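Local coordinates for peptidase M16 inactive domain family protein (Pseudomonas fluorescens, PDB 3GWB), which is of unknown function but carries the inactive domain of the M16 metallopeptidase family and is tentatively assigned a hydrolase activity, at residues A151-M156 / A166-G171; K157-T162 / K412-S417; A234-S239 / A255-D260. All coordinates share one frame; numbering follows the deposited sequence.

Contact 1 (A151-M156 / A166-G171); sequences ASLELM and AHASDG
Met156, a selenomethionine near the end of its helix, lies with its CA 5.2 Å from the CA of Ala166, and the backbones are further apart at Leu153 and Ala168, whose CA atoms are 6.7 Å apart. The chain leaves the helix, turns back and runs past it as an irregular loop. At the near end the meeting is a mutual exchange between side chain and backbone: Met156 CB sits 3.7 Å from Ala166 O, while Ala166 CB rests 3.9 Å from Met156 O. Beyond CB the selenomethionine chain bends at both chi2 and chi3, and the beta carbon alone does the touching here. The one apolar side-chain touch is Leu153 CD2 on Ala168 CB, at 3.8 Å; the leucine sends this methyl across to the loop. Between these two spots a water donates both hydrogens, one to Leu153 O at 2.8 Å and one to Ala166 O at 2.7 Å, so two carbonyls that cannot bond each other are joined through it. The loop is also stiffened from within. Ala168 O receives Gly171 N, closing a type I turn, and His167 ND1 comes to the same oxygen from the opposite face of the carbonyl plane. Further along, Asp170 OD2 is hydrogen-bonded to Gln143 of helix 126-143, on which Leu153 also packs. The loop is sandwiched between helix 147-160 and the N-terminal half of the chain, where Ser46 OG bonds Ser169 OG and Lys92 NZ bonds His167 O, while Leu155 and Ala151 pack the helix on strands 249-257 and 414-419.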
loop_
_atom_site.group_PDB
_atom_site.type_symbol
_atom_site.label_atom_id
_atom_site.label_comp_id
_atom_site.label_asym_id
_atom_site.label_seq_id
_atom_site.Cartn_x
_atom_site.Cartn_y
_atom_site.Cartn_z
ATOM N N ALA A 151 -6.745 -20.329 -0.330
ATOM C CA ALA A 151 -6.116 -21.363 -1.143
ATOM C C ALA A 151 -4.611 -21.364 -0.879
ATOM O O ALA A 151 -3.979 -22.413 -0.808
ATOM C CB ALA A 151 -6.389 -21.108 -2.620
ATOM N N SER A 152 -4.044 -20.173 -0.734
ATOM C CA SER A 152 -2.616 -20.039 -0.478
ATOM C C SER A 152 -2.210 -20.683 0.851
ATOM O O SER A 152 -1.255 -21.459 0.898
ATOM C CB SER A 152 -2.222 -18.563 -0.478
ATOM O OG SER A 152 -0.826 -18.416 -0.291
ATOM N N LEU A 153 -2.931 -20.362 1.925
ATOM C CA LEU A 153 -2.627 -20.927 3.239
ATOM C C LEU A 153 -2.647 -22.451 3.192
ATOM O O LEU A 153 -1.751 -23.107 3.724
ATOM C CB LEU A 153 -3.633 -20.438 4.289
ATOM C CG LEU A 153 -3.636 -18.938 4.595
ATOM C CD1 LEU A 153 -4.617 -18.655 5.720
ATOM C CD2 LEU A 153 -2.235 -18.483 4.992
ATOM N N GLU A 154 -3.677 -23.007 2.553
ATOM C CA GLU A 154 -3.819 -24.456 2.424
ATOM C C GLU A 154 -2.713 -25.040 1.545
ATOM O O GLU A 154 -2.176 -26.105 1.845
ATOM C CB GLU A 154 -5.190 -24.798 1.826
ATOM C CG GLU A 154 -5.400 -26.267 1.452
ATOM C CD GLU A 154 -5.312 -27.209 2.642
ATOM O OE1 GLU A 154 -5.633 -26.780 3.770
ATOM O OE2 GLU A 154 -4.939 -28.388 2.443
ATOM N N LEU A 155 -2.377 -24.343 0.462
ATOM C CA LEU A 155 -1.336 -24.814 -0.446
ATOM C C LEU A 155 0.010 -24.900 0.267
ATOM O O LEU A 155 0.758 -25.863 0.088
ATOM C CB LEU A 155 -1.233 -23.888 -1.664
ATOM C CG LEU A 155 -0.197 -24.257 -2.731
ATOM C CD1 LEU A 155 -0.401 -25.691 -3.181
ATOM C CD2 LEU A 155 -0.323 -23.307 -3.916
HETATM N N MSE A 156 0.320 -23.896 1.081
HETATM C CA MSE A 156 1.577 -23.899 1.817
HETATM C C MSE A 156 1.598 -25.025 2.849
HETATM O O MSE A 156 2.662 -25.530 3.192
HETATM C CB MSE A 156 1.818 -22.543 2.491
HETATM C CG MSE A 156 2.242 -21.432 1.523
HETATM SE SE MSE A 156 3.786 -21.784 0.617
HETATM C CE MSE A 156 5.025 -21.216 1.797
ATOM N N ALA A 166 5.651 -23.806 6.501
ATOM C CA ALA A 166 4.248 -24.129 6.288
ATOM C C ALA A 166 3.227 -23.142 6.864
ATOM O O ALA A 166 2.309 -22.720 6.163
ATOM C CB ALA A 166 3.960 -25.524 6.826
ATOM N N HIS A 167 3.379 -22.775 8.134
ATOM C CA HIS A 167 2.417 -21.885 8.782
ATOM C C HIS A 167 2.502 -20.427 8.351
ATOM O O HIS A 167 3.561 -19.936 7.964
ATOM C CB HIS A 167 2.558 -21.989 10.302
ATOM C CG HIS A 167 3.789 -21.337 10.837
ATOM N ND1 HIS A 167 3.801 -20.041 11.311
ATOM C CD2 HIS A 167 5.064 -21.786 10.945
ATOM C CE1 HIS A 167 5.024 -19.723 11.685
ATOM N NE2 HIS A 167 5.812 -20.761 11.474
ATOM N N ALA A 168 1.366 -19.740 8.416
ATOM C CA ALA A 168 1.295 -18.339 8.033
ATOM C C ALA A 168 2.166 -17.496 8.955
ATOM O O ALA A 168 2.155 -17.684 10.171
ATOM C CB ALA A 168 -0.146 -17.858 8.092
ATOM N N SER A 169 2.902 -16.559 8.365
ATOM C CA SER A 169 3.794 -15.674 9.108
ATOM C C SER A 169 3.116 -14.869 10.209
ATOM O O SER A 169 3.712 -14.629 11.259
ATOM C CB SER A 169 4.488 -14.709 8.149
ATOM O OG SER A 169 5.313 -15.412 7.241
ATOM N N ASP A 170 1.882 -14.437 9.970
ATOM C CA ASP A 170 1.159 -13.649 10.962
ATOM C C ASP A 170 0.475 -14.497 12.033
ATOM O O ASP A 170 -0.269 -13.973 12.862
ATOM C CB ASP A 170 0.118 -12.758 10.280
ATOM C CG ASP A 170 -0.755 -13.525 9.290
ATOM O OD1 ASP A 170 -1.082 -14.703 9.551
ATOM O OD2 ASP A 170 -1.124 -12.939 8.251
ATOM N N GLY A 171 0.731 -15.800 12.021
ATOM C CA GLY A 171 0.112 -16.674 13.003
ATOM C C GLY A 171 -1.378 -16.784 12.738
ATOM O O GLY A 171 -1.807 -16.649 11.595
HETATM O O HOH W 1 -0.134 -21.712 5.541
#

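Contact 2 (K157-T162 / K412-S417); sequences KRLYGT and KMVIVS
Arg158 lays its aliphatic chain across two valines of strand 414-419. Its CB lies 3.8 Å from Val414 CG1, and its CD 3.7 Å from Val416 CG2. CG stands anti to the carbonyl carbon (chi1 -74°) and the chain runs extended from there to NE, which lets one side chain span two residues that point from the same side of the strand. The charged end is engaged by its own helix, where NE makes a salt bridge with Glu154; NH1 reaches Ser239 in a weak hydrogen bond. Leu159 meets the upstream valine from another direction. Its CD1 comes to 3.6 Å from Val414 CG2, and chi1 is twisted to -130°, away from a staggered position. Val414 is thus shared, one methyl taken by the arginine and the other by the leucine. This is a helix packed on a mixed sheet, through a contact made almost wholly of carbon. Leu155, one turn earlier in helix 147-160, touches both valines as well, and the strand beneath runs between 239-244, parallel to it, and 249-257, antiparallel to it.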
loop_
_atom_site.group_PDB
_atom_site.type_symbol
_atom_site.label_atom_id
_atom_site.label_comp_id
_atom_site.label_asym_id
_atom_site.label_seq_id
_atom_site.Cartn_x
_atom_site.Cartn_y
_atom_site.Cartn_z
ATOM N N LYS A 157 0.429 -25.426 3.338
ATOM C CA LYS A 157 0.354 -26.517 4.311
ATOM C C LYS A 157 0.671 -27.853 3.641
ATOM O O LYS A 157 1.431 -28.663 4.176
ATOM C CB LYS A 157 -1.043 -26.602 4.929
ATOM C CG LYS A 157 -1.471 -25.380 5.729
ATOM C CD LYS A 157 -2.887 -25.556 6.288
ATOM C CE LYS A 157 -3.384 -24.283 6.948
ATOM N NZ LYS A 157 -4.803 -24.404 7.383
ATOM N N ARG A 158 0.072 -28.082 2.476
ATOM C CA ARG A 158 0.278 -29.320 1.727
ATOM C C ARG A 158 1.713 -29.443 1.228
ATOM O O ARG A 158 2.279 -30.533 1.179
ATOM C CB ARG A 158 -0.687 -29.374 0.537
ATOM C CG ARG A 158 -2.138 -29.662 0.915
ATOM C CD ARG A 158 -3.089 -29.270 -0.204
ATOM N NE ARG A 158 -4.477 -29.583 0.121
ATOM C CZ ARG A 158 -5.044 -30.766 -0.089
ATOM N NH1 ARG A 158 -4.340 -31.748 -0.632
ATOM N NH2 ARG A 158 -6.309 -30.972 0.256
ATOM N N LEU A 159 2.300 -28.305 0.876
ATOM C CA LEU A 159 3.660 -28.252 0.355
ATOM C C LEU A 159 4.746 -28.511 1.402
ATOM O O LEU A 159 5.692 -29.262 1.151
ATOM C CB LEU A 159 3.899 -26.877 -0.275
ATOM C CG LEU A 159 4.484 -26.755 -1.683
ATOM C CD1 LEU A 159 3.541 -27.385 -2.686
ATOM C CD2 LEU A 159 4.695 -25.277 -2.020
ATOM N N TYR A 160 4.608 -27.889 2.570
ATOM C CA TYR A 160 5.610 -28.009 3.632
ATOM C C TYR A 160 5.281 -28.860 4.867
ATOM O O TYR A 160 6.155 -29.096 5.699
ATOM C CB TYR A 160 6.003 -26.605 4.086
ATOM C CG TYR A 160 6.794 -25.838 3.056
ATOM C CD1 TYR A 160 8.159 -26.057 2.903
ATOM C CD2 TYR A 160 6.179 -24.898 2.228
ATOM C CE1 TYR A 160 8.905 -25.362 1.955
ATOM C CE2 TYR A 160 6.923 -24.191 1.267
ATOM C CZ TYR A 160 8.286 -24.434 1.143
ATOM O OH TYR A 160 9.041 -23.756 0.211
ATOM N N GLY A 161 4.039 -29.305 5.005
ATOM C CA GLY A 161 3.689 -30.122 6.160
ATOM C C GLY A 161 4.045 -29.508 7.510
ATOM O O GLY A 161 3.491 -28.476 7.893
ATOM N N THR A 162 4.967 -30.135 8.240
ATOM C CA THR A 162 5.362 -29.632 9.556
ATOM C C THR A 162 6.577 -28.713 9.512
ATOM O O THR A 162 7.064 -28.252 10.551
ATOM C CB THR A 162 5.665 -30.787 10.540
ATOM O OG1 THR A 162 6.574 -31.712 9.931
ATOM C CG2 THR A 162 4.389 -31.510 10.920
ATOM N N LYS A 412 4.889 -33.647 -9.868
ATOM C CA LYS A 412 5.033 -33.247 -8.471
ATOM C C LYS A 412 4.153 -32.085 -8.029
ATOM O O LYS A 412 4.182 -31.697 -6.859
ATOM C CB LYS A 412 6.494 -32.893 -8.178
ATOM C CG LYS A 412 7.480 -34.038 -8.341
ATOM C CD LYS A 412 8.860 -33.595 -7.892
ATOM C CE LYS A 412 9.870 -34.741 -7.865
ATOM N NZ LYS A 412 10.145 -35.285 -9.220
HETATM N N MSE A 413 3.369 -31.539 -8.950
HETATM C CA MSE A 413 2.511 -30.402 -8.629
HETATM C C MSE A 413 1.419 -30.677 -7.609
HETATM O O MSE A 413 0.748 -31.714 -7.640
HETATM C CB MSE A 413 1.877 -29.828 -9.902
HETATM C CG MSE A 413 2.782 -28.869 -10.671
HETATM SE SE MSE A 413 3.011 -27.259 -9.861
HETATM C CE MSE A 413 3.077 -26.181 -11.295
ATOM N N VAL A 414 1.280 -29.730 -6.689
ATOM C CA VAL A 414 0.265 -29.770 -5.649
ATOM C C VAL A 414 -0.699 -28.681 -6.083
ATOM O O VAL A 414 -0.299 -27.529 -6.282
ATOM C CB VAL A 414 0.851 -29.409 -4.274
ATOM C CG1 VAL A 414 -0.253 -29.390 -3.224
ATOM C CG2 VAL A 414 1.928 -30.408 -3.898
ATOM N N ILE A 415 -1.963 -29.039 -6.249
ATOM C CA ILE A 415 -2.943 -28.074 -6.703
ATOM C C ILE A 415 -4.041 -27.793 -5.688
ATOM O O ILE A 415 -4.571 -28.700 -5.051
ATOM C CB ILE A 415 -3.566 -28.554 -8.010
ATOM C CG1 ILE A 415 -2.448 -28.868 -9.008
ATOM C CG2 ILE A 415 -4.508 -27.498 -8.565
ATOM C CD1 ILE A 415 -2.917 -29.615 -10.226
ATOM N N VAL A 416 -4.373 -26.517 -5.545
ATOM C CA VAL A 416 -5.410 -26.104 -4.620
ATOM C C VAL A 416 -6.255 -25.016 -5.256
ATOM O O VAL A 416 -5.739 -23.977 -5.673
ATOM C CB VAL A 416 -4.810 -25.563 -3.305
ATOM C CG1 VAL A 416 -5.924 -25.112 -2.374
ATOM C CG2 VAL A 416 -3.959 -26.634 -2.643
ATOM N N SER A 417 -7.555 -25.267 -5.336
ATOM C CA SER A 417 -8.485 -24.306 -5.904
ATOM C C SER A 417 -9.512 -23.906 -4.853
ATOM O O SER A 417 -9.842 -24.689 -3.963
ATOM C CB SER A 417 -9.201 -24.910 -7.112
ATOM O OG SER A 417 -9.886 -26.093 -6.748
#

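Contact 3 (A234-S239 / A255-D260); sequences AEPKAS and AQLGID
Leu257, in strand 249-257 of the mixed five-stranded sheet of this alpha+beta domain, a fold as in other M16 peptidases, packs under the loop that leads into the outermost strand, 239-244. These two strands are not neighbours: 414-419 runs between them, and the contact bridges across near its start, with the CA atoms of Glu235 and Leu257 7.1 Å apart. The close-packed part is leucine against proline. Pro236 CD sits 3.7 Å from Leu257 CD1 and 3.8 Å from Leu257 CG, the CD corner of the proline meeting the leucine obliquely at its branch point. CD1 also reaches the backbone, 3.6 Å from Ala234 O. The leucine holds CG beside its backbone N (chi1 -66°), which raises the branch toward the loop. Tyr160 of helix 147-160 and Pro233 of the loop also touch it. With an alanine in place of Leu257, Pro236 CD would probably lose its apolar partner and a gap would be likely to open between the loop and the strand.

The outer side is looser and polar. Ala234 and Glu235 are exposed, and the glutamate, bent at chi2, curls back over the leucine until OE1 lies 3.6 Å from Leu257 CG. Its still shorter approach to CD1 is too close to be trusted as a detail. The charge of Glu235 is answered by a salt bridge from OE1 to Arg309 NH1, and Arg309 also bonds Gly258 O, so one arginine holds both sides of the contact. A water finishes the seam, donating a hydrogen bond to Glu235 OE1 (3.2 Å) and accepting one from Leu257 N (2.7 Å).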
loop_
_atom_site.group_PDB
_atom_site.type_symbol
_atom_site.label_atom_id
_atom_site.label_comp_id
_atom_site.label_asym_id
_atom_site.label_seq_id
_atom_site.Cartn_x
_atom_site.Cartn_y
_atom_site.Cartn_z
ATOM N N ALA A 234 10.715 -31.913 3.090
ATOM C CA ALA A 234 10.629 -33.181 2.388
ATOM C C ALA A 234 9.795 -32.949 1.138
ATOM O O ALA A 234 8.936 -32.068 1.118
ATOM C CB ALA A 234 9.966 -34.221 3.264
ATOM N N GLU A 235 10.056 -33.731 0.095
ATOM C CA GLU A 235 9.302 -33.615 -1.151
ATOM C C GLU A 235 7.870 -34.064 -0.895
ATOM O O GLU A 235 7.630 -35.229 -0.591
ATOM C CB GLU A 235 9.919 -34.514 -2.226
ATOM C CG GLU A 235 11.224 -34.004 -2.806
ATOM C CD GLU A 235 11.010 -32.863 -3.776
ATOM O OE1 GLU A 235 10.425 -31.838 -3.365
ATOM O OE2 GLU A 235 11.419 -32.995 -4.949
ATOM N N PRO A 236 6.898 -33.149 -1.014
ATOM C CA PRO A 236 5.502 -33.523 -0.783
ATOM C C PRO A 236 4.958 -34.351 -1.945
ATOM O O PRO A 236 5.443 -34.243 -3.071
ATOM C CB PRO A 236 4.809 -32.173 -0.677
ATOM C CG PRO A 236 5.562 -31.368 -1.684
ATOM C CD PRO A 236 7.000 -31.727 -1.385
ATOM N N LYS A 237 3.953 -35.174 -1.669
ATOM C CA LYS A 237 3.340 -35.994 -2.711
ATOM C C LYS A 237 2.352 -35.124 -3.487
ATOM O O LYS A 237 1.746 -34.212 -2.925
ATOM C CB LYS A 237 2.606 -37.188 -2.093
ATOM C CG LYS A 237 1.559 -36.798 -1.059
ATOM C CD LYS A 237 0.720 -37.991 -0.614
ATOM C CE LYS A 237 -0.242 -37.595 0.500
ATOM N NZ LYS A 237 -1.108 -36.438 0.111
ATOM N N ALA A 238 2.199 -35.396 -4.779
ATOM C CA ALA A 238 1.272 -34.627 -5.600
ATOM C C ALA A 238 -0.145 -34.823 -5.073
ATOM O O ALA A 238 -0.523 -35.927 -4.681
ATOM C CB ALA A 238 1.357 -35.080 -7.058
ATOM N N SER A 239 -0.926 -33.750 -5.052
ATOM C CA SER A 239 -2.298 -33.845 -4.578
ATOM C C SER A 239 -3.127 -32.669 -5.069
ATOM O O SER A 239 -2.583 -31.638 -5.466
ATOM C CB SER A 239 -2.337 -33.900 -3.045
ATOM O OG SER A 239 -1.869 -32.694 -2.462
ATOM N N ALA A 255 1.608 -25.607 -7.401
ATOM C CA ALA A 255 2.925 -25.414 -6.829
ATOM C C ALA A 255 3.635 -26.708 -6.485
ATOM O O ALA A 255 3.036 -27.782 -6.457
ATOM C CB ALA A 255 2.814 -24.545 -5.569
ATOM N N GLN A 256 4.930 -26.569 -6.227
ATOM C CA GLN A 256 5.800 -27.661 -5.833
ATOM C C GLN A 256 7.039 -26.978 -5.301
ATOM O O GLN A 256 7.177 -25.760 -5.435
ATOM C CB GLN A 256 6.146 -28.562 -7.021
ATOM C CG GLN A 256 6.703 -27.862 -8.244
ATOM C CD GLN A 256 6.998 -28.851 -9.366
ATOM O OE1 GLN A 256 8.045 -29.510 -9.375
ATOM N NE2 GLN A 256 6.062 -28.979 -10.298
ATOM N N LEU A 257 7.930 -27.742 -4.682
ATOM C CA LEU A 257 9.138 -27.158 -4.131
ATOM C C LEU A 257 10.033 -26.612 -5.228
ATOM O O LEU A 257 10.296 -27.286 -6.222
ATOM C CB LEU A 257 9.905 -28.196 -3.309
ATOM C CG LEU A 257 9.214 -28.679 -2.033
ATOM C CD1 LEU A 257 10.125 -29.664 -1.299
ATOM C CD2 LEU A 257 8.902 -27.485 -1.142
ATOM N N GLY A 258 10.491 -25.379 -5.043
ATOM C CA GLY A 258 11.361 -24.757 -6.019
ATOM C C GLY A 258 12.800 -24.893 -5.573
ATOM O O GLY A 258 13.194 -25.926 -5.032
ATOM N N ILE A 259 13.589 -23.847 -5.784
ATOM C CA ILE A 259 14.991 -23.873 -5.394
ATOM C C ILE A 259 15.233 -23.004 -4.168
ATOM O O ILE A 259 14.363 -22.234 -3.761
ATOM C CB ILE A 259 15.890 -23.336 -6.526
ATOM C CG1 ILE A 259 15.440 -21.920 -6.902
ATOM C CG2 ILE A 259 15.824 -24.262 -7.733
ATOM C CD1 ILE A 259 16.476 -21.129 -7.674
ATOM N N ASP A 260 16.412 -23.147 -3.569
ATOM C CA ASP A 260 16.777 -22.310 -2.437
ATOM C C ASP A 260 17.546 -21.158 -3.086
ATOM O O ASP A 260 18.060 -21.301 -4.196
ATOM C CB ASP A 260 17.640 -23.064 -1.414
ATOM C CG ASP A 260 18.795 -23.803 -2.046
ATOM O OD1 ASP A 260 19.481 -23.221 -2.909
ATOM O OD2 ASP A 260 19.023 -24.973 -1.664
HETATM O O HOH W 2 7.818 -30.485 -4.745
#

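How the contacts relate
Going from the N terminus, helix 147-160 supplies the first segment of both contact 1 and contact 2. Contact 1 closes a short loop, as the chain returns past the helix it has just left. Contact 2 opens before that loop is closed, so the two cross, and it waits some 250 residues for strand 414-419 to come under the helix. Contact 3 opens and closes within that long excursion. The late strand then slots between 239-244 and 249-257, with probable hydrogen bonds from Val414 N to Ala255 O and from Ile415 N to Ser239 O. Together they fasten helix 147-160 to the returning loop and to strand 414-419, and the entry of 239-244 to the last part of 249-257.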